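Local coordinates for Roadblock/LAMTOR2 domain-containing protein (Streptomyces avermitilis, PDB 3LEQ), which is of unknown function but carries a Roadblock/LC7 domain, a fold that in relatives pairs subunits and often helps regulate small GTPases or motors, at residues Leu5-Thr10 with Val32-Thr36; Arg70-Ile74 with Ile82-Ala86. All coordinates share one frame; numbering follows the deposited sequence.

Contact 1. Residues Leu5-Thr10 with Val32-Thr36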
loop_
_atom_site.group_PDB
_atom_site.type_symbol
_atom_site.label_atom_id
_atom_site.label_comp_id
_atom_site.label_asym_id
_atom_site.label_seq_id
_atom_site.Cartn_x
_atom_site.Cartn_y
_atom_site.Cartn_z
ATOM N N LEU A 5 -2.702 -7.304 -11.052
ATOM C CA LEU A 5 -2.334 -6.714 -9.765
ATOM C C LEU A 5 -2.737 -5.244 -9.705
ATOM O O LEU A 5 -3.268 -4.793 -8.692
ATOM C CB LEU A 5 -0.825 -6.850 -9.512
ATOM C CG LEU A 5 -0.302 -7.352 -8.160
ATOM C CD1 LEU A 5 1.168 -6.922 -7.942
ATOM C CD2 LEU A 5 -1.161 -6.960 -6.996
ATOM N N ASP A 6 -2.511 -4.505 -10.792
ATOM C CA ASP A 6 -2.916 -3.087 -10.864
ATOM C C ASP A 6 -4.407 -2.949 -10.609
ATOM O O ASP A 6 -4.842 -2.038 -9.905
ATOM C CB ASP A 6 -2.602 -2.473 -12.233
ATOM C CG ASP A 6 -1.117 -2.379 -12.522
ATOM O OD1 ASP A 6 -0.289 -2.310 -11.573
ATOM O OD2 ASP A 6 -0.779 -2.356 -13.729
ATOM N N GLN A 7 -5.191 -3.844 -11.212
ATOM C CA GLN A 7 -6.659 -3.838 -11.070
ATOM C C GLN A 7 -7.100 -4.189 -9.652
ATOM O O GLN A 7 -8.015 -3.559 -9.110
ATOM C CB GLN A 7 -7.316 -4.765 -12.093
ATOM C CG GLN A 7 -7.171 -4.270 -13.528
ATOM C CD GLN A 7 -7.968 -5.089 -14.537
ATOM O OE1 GLN A 7 -8.536 -6.141 -14.215
ATOM N NE2 GLN A 7 -8.016 -4.603 -15.768
ATOM N N LEU A 8 -6.445 -5.184 -9.055
ATOM C CA LEU A 8 -6.649 -5.501 -7.640
ATOM C C LEU A 8 -6.391 -4.315 -6.704
ATOM O O LEU A 8 -7.203 -4.042 -5.804
ATOM C CB LEU A 8 -5.808 -6.712 -7.206
ATOM C CG LEU A 8 -6.360 -8.102 -7.520
ATOM C CD1 LEU A 8 -5.419 -9.149 -6.969
ATOM C CD2 LEU A 8 -7.786 -8.301 -6.954
ATOM N N LEU A 9 -5.256 -3.632 -6.916
ATOM C CA LEU A 9 -4.881 -2.463 -6.119
ATOM C C LEU A 9 -5.858 -1.319 -6.343
ATOM O O LEU A 9 -6.261 -0.648 -5.397
ATOM C CB LEU A 9 -3.458 -2.004 -6.456
ATOM C CG LEU A 9 -2.296 -2.928 -6.089
ATOM C CD1 LEU A 9 -0.995 -2.327 -6.574
ATOM C CD2 LEU A 9 -2.238 -3.143 -4.585
ATOM N N THR A 10 -6.235 -1.090 -7.605
ATOM C CA THR A 10 -7.188 -0.023 -7.934
ATOM C C THR A 10 -8.546 -0.356 -7.302
ATOM O O THR A 10 -9.237 0.524 -6.787
ATOM C CB THR A 10 -7.294 0.191 -9.465
ATOM O OG1 THR A 10 -5.980 0.322 -10.004
ATOM C CG2 THR A 10 -8.123 1.457 -9.819
ATOM N N VAL A 32 6.313 -2.331 -8.321
ATOM C CA VAL A 32 5.898 -3.458 -9.170
ATOM C C VAL A 32 4.479 -3.206 -9.689
ATOM O O VAL A 32 4.102 -3.667 -10.762
ATOM C CB VAL A 32 5.940 -4.798 -8.374
ATOM C CG1 VAL A 32 5.354 -5.973 -9.188
ATOM C CG2 VAL A 32 7.371 -5.110 -7.929
ATOM N N SER A 33 3.695 -2.466 -8.917
ATOM C CA SER A 33 2.292 -2.247 -9.233
ATOM C C SER A 33 1.801 -1.080 -8.411
ATOM O O SER A 33 2.305 -0.849 -7.301
ATOM C CB SER A 33 1.498 -3.495 -8.853
ATOM O OG SER A 33 0.151 -3.393 -9.252
ATOM N N LYS A 34 0.832 -0.340 -8.944
ATOM C CA LYS A 34 0.201 0.760 -8.194
ATOM C C LYS A 34 -1.266 0.927 -8.575
ATOM O O LYS A 34 -1.668 0.536 -9.676
ATOM C CB LYS A 34 0.962 2.082 -8.398
ATOM C CG LYS A 34 0.906 2.606 -9.830
ATOM C CD LYS A 34 1.810 3.793 -10.053
ATOM C CE LYS A 34 1.890 4.139 -11.544
ATOM N NZ LYS A 34 0.650 4.835 -12.018
ATOM N N SER A 35 -2.067 1.497 -7.672
ATOM C CA SER A 35 -3.436 1.885 -8.027
ATOM C C SER A 35 -3.403 2.937 -9.151
ATOM O O SER A 35 -2.578 3.848 -9.124
ATOM C CB SER A 35 -4.223 2.375 -6.806
ATOM O OG SER A 35 -3.435 3.194 -5.958
ATOM N N THR A 36 -4.301 2.802 -10.127
ATOM C CA THR A 36 -4.153 3.503 -11.418
ATOM C C THR A 36 -4.297 5.048 -11.392
ATOM O O THR A 36 -3.809 5.768 -12.367
ATOM C CB THR A 36 -5.033 2.866 -12.534
ATOM O OG1 THR A 36 -6.426 3.121 -12.286
ATOM C CG2 THR A 36 -4.790 1.367 -12.623
#
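Asp6 lies beside Ser33 on edge strand 31-34, and Thr10 beside Ser35 in the loop that follows; the axes of helix segment 5-10 and strand segment 32-34 run 35° apart in direction, with Asp6 CA 5.5 Å from Ser33 CA. The shortest bond across joins Ser33 OG to Asp6 OD1, at 2.6 Å. It meets the carboxylate oxygen on the anti side, 26° out of the carboxylate plane. Ser33 CB points to the helix, and chi1 of -174° turns OG away from the backbone N and onto the Asp6 carboxylate. A weak bond from the backbone N of Lys34 goes to the same Asp6 OD1. Asp6 OD2 is held separately, by the backbone N of Ser3. Leu5 packs alongside, its CD1 3.6 Å from Ser33 CB.

A second polar link lies one helical turn on. The backbone N of Thr36 donates to Thr10 OG1 at 3.0 Å. Thr10 OG1 in turn donates a hydrogen bond to Asp6 O, at 2.6 Å, from above the carbonyl plane. Thr10 N reaches the same oxygen from the opposite face, so two bonds grip it. The Thr10 and Thr36 side chains cross at about a right angle, with Thr10 CG2 3.4 Å from Thr36 OG1. Replacing Thr10 by an alanine is likely to leave the Thr36 N-H without this acceptor and Asp6 O with one bond fewer. Leu9 CB points to the sheet between these links.

Val32 and Ser33 both face Val24, a classic beta bulge in the edge strand. The whole is the first helix of the Roadblock/LC7 fold laid on its antiparallel sheet.

Contact 2. Residues Arg70-Ile74 with Ile82-Ala86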
loop_
_atom_site.group_PDB
_atom_site.type_symbol
_atom_site.label_atom_id
_atom_site.label_comp_id
_atom_site.label_asym_id
_atom_site.label_seq_id
_atom_site.Cartn_x
_atom_site.Cartn_y
_atom_site.Cartn_z
ATOM N N ARG A 70 6.802 -9.290 8.403
ATOM C CA ARG A 70 7.217 -7.910 8.556
ATOM C C ARG A 70 6.089 -6.976 8.159
ATOM O O ARG A 70 5.337 -7.230 7.215
ATOM C CB ARG A 70 8.460 -7.590 7.732
ATOM C CG ARG A 70 9.258 -6.456 8.321
ATOM C CD ARG A 70 10.221 -5.834 7.356
ATOM N NE ARG A 70 10.805 -4.635 7.948
ATOM C CZ ARG A 70 11.959 -4.597 8.610
ATOM N NH1 ARG A 70 12.693 -5.700 8.775
ATOM N NH2 ARG A 70 12.382 -3.442 9.109
ATOM N N GLN A 71 5.982 -5.892 8.913
ATOM C CA GLN A 71 4.882 -4.982 8.812
ATOM C C GLN A 71 5.337 -3.671 9.414
ATOM O O GLN A 71 6.272 -3.635 10.227
ATOM C CB GLN A 71 3.686 -5.494 9.629
ATOM C CG GLN A 71 2.874 -6.614 8.980
ATOM C CD GLN A 71 1.447 -6.678 9.503
ATOM O OE1 GLN A 71 1.051 -5.895 10.370
ATOM N NE2 GLN A 71 0.666 -7.608 8.969
ATOM N N ALA A 72 4.641 -2.602 9.048
ATOM C CA ALA A 72 4.833 -1.322 9.715
ATOM C C ALA A 72 3.525 -0.566 9.641
ATOM O O ALA A 72 2.788 -0.707 8.685
ATOM C CB ALA A 72 5.929 -0.525 9.045
ATOM N N LEU A 73 3.263 0.236 10.665
ATOM C CA LEU A 73 2.098 1.103 10.717
ATOM C C LEU A 73 2.604 2.416 11.301
ATOM O O LEU A 73 3.207 2.427 12.382
ATOM C CB LEU A 73 1.044 0.492 11.636
ATOM C CG LEU A 73 -0.275 1.199 11.941
ATOM C CD1 LEU A 73 -1.173 0.201 12.625
ATOM C CD2 LEU A 73 -0.081 2.400 12.848
ATOM N N ILE A 74 2.386 3.511 10.579
ATOM C CA ILE A 74 2.804 4.828 11.046
ATOM C C ILE A 74 1.546 5.660 10.985
ATOM O O ILE A 74 0.958 5.783 9.911
ATOM C CB ILE A 74 3.837 5.488 10.105
ATOM C CG1 ILE A 74 4.954 4.512 9.681
ATOM C CG2 ILE A 74 4.374 6.771 10.717
ATOM C CD1 ILE A 74 5.775 3.938 10.799
ATOM N N ILE A 82 0.635 2.170 5.970
ATOM C CA ILE A 82 0.648 0.802 6.463
ATOM C C ILE A 82 1.358 -0.057 5.435
ATOM O O ILE A 82 1.074 0.039 4.236
ATOM C CB ILE A 82 -0.790 0.230 6.756
ATOM C CG1 ILE A 82 -1.630 1.205 7.590
ATOM C CG2 ILE A 82 -0.714 -1.186 7.425
ATOM C CD1 ILE A 82 -3.107 0.858 7.726
ATOM N N LEU A 83 2.242 -0.915 5.910
ATOM C CA LEU A 83 3.025 -1.783 5.051
ATOM C C LEU A 83 2.924 -3.222 5.555
ATOM O O LEU A 83 3.039 -3.451 6.744
ATOM C CB LEU A 83 4.476 -1.298 5.089
ATOM C CG LEU A 83 5.597 -2.021 4.369
ATOM C CD1 LEU A 83 6.667 -1.002 4.006
ATOM C CD2 LEU A 83 6.196 -3.138 5.245
ATOM N N THR A 84 2.724 -4.177 4.649
ATOM C CA THR A 84 2.718 -5.592 5.004
ATOM C C THR A 84 3.404 -6.423 3.921
ATOM O O THR A 84 3.487 -6.010 2.769
ATOM C CB THR A 84 1.262 -6.123 5.315
ATOM O OG1 THR A 84 1.335 -7.460 5.841
ATOM C CG2 THR A 84 0.398 -6.154 4.066
ATOM N N ALA A 85 3.880 -7.603 4.285
ATOM C CA ALA A 85 4.470 -8.520 3.318
ATOM C C ALA A 85 3.416 -8.999 2.313
ATOM O O ALA A 85 2.269 -9.301 2.699
ATOM C CB ALA A 85 5.088 -9.727 4.043
ATOM N N ALA A 86 3.818 -9.073 1.038
ATOM C CA ALA A 86 3.018 -9.703 -0.028
ATOM C C ALA A 86 3.874 -10.804 -0.616
ATOM O O ALA A 86 4.474 -10.658 -1.700
ATOM C CB ALA A 86 2.637 -8.681 -1.097
#
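Ala72 and Leu83 form a hydrogen-bonded antiparallel pair at the middle of this contact, with strand axes 174° apart in direction. Ala72 N donates a hydrogen bond to Leu83 O at 2.9 Å. Leu83 N answers to Ala72 O at 2.8 Å. A weak backbone bond, Ala85 N to Arg70 O at 3.3 Å, lies beyond the Gln71-Thr84 pair. Strand 82-85 also makes backbone hydrogen bonds to strand 90-96, through Ile82 with Val94 and Thr84 with Leu92.

Two CA-H...O contacts fall on the same carbonyl oxygens. Gln71 CA lies 3.2 Å from Leu83 O, and Ile82 CA lies 3.4 Å from Ala72 O. Their donors, Gln71 and Ile82, come from the non-hydrogen-bonded pairs, Gln71 with Thr84 and Leu73 with Ile82.

One polar side-chain link is present. Gln71 and Thr84 lie side by side, pointing the same way. CG of Gln71 is anti to the carbonyl carbon (chi1 -78°) and the chain is extended beyond, which brings the amide to the threonine hydroxyl. The bond from Gln71 NE2 to Thr84 OG1 is weak, 3.2 Å long and bent to 121°.

Apolar packing divides by face. On one face, Ala72 CB and Leu83 CB are 4.3 Å apart. Leu83 goes on to touch Ala50 and Met54 of helix 40-55. On the other face, Ile82 and Thr84 both rest on Met109 of helix 102-115.

This is a two-stranded antiparallel hairpin at one edge of the central sheet of a Roadblock/LC7 domain, sandwiched between helices on its two faces.

Contact 1 and contact 2 sit at opposite edges of one sheet. Strand 31-34 is outermost on one side and strand 71-75 on the other, so strands 19-26, 90-96 and 80-85 lie between them. The contact centres are about 17 Å apart, and the nearest atoms about 7 Å, without touching. The two lie on opposite sides of the chain's centre. Helix 102-115 links them: it meets Leu8 and Leu9 of segment 5-10, and Ile82 and Thr84 of contact 2. In dimeric relatives the strand matching 71-75 pairs with its copy in a second subunit. The assembly here is one chain, so a like role for the outer edge of contact 2 is only an inference.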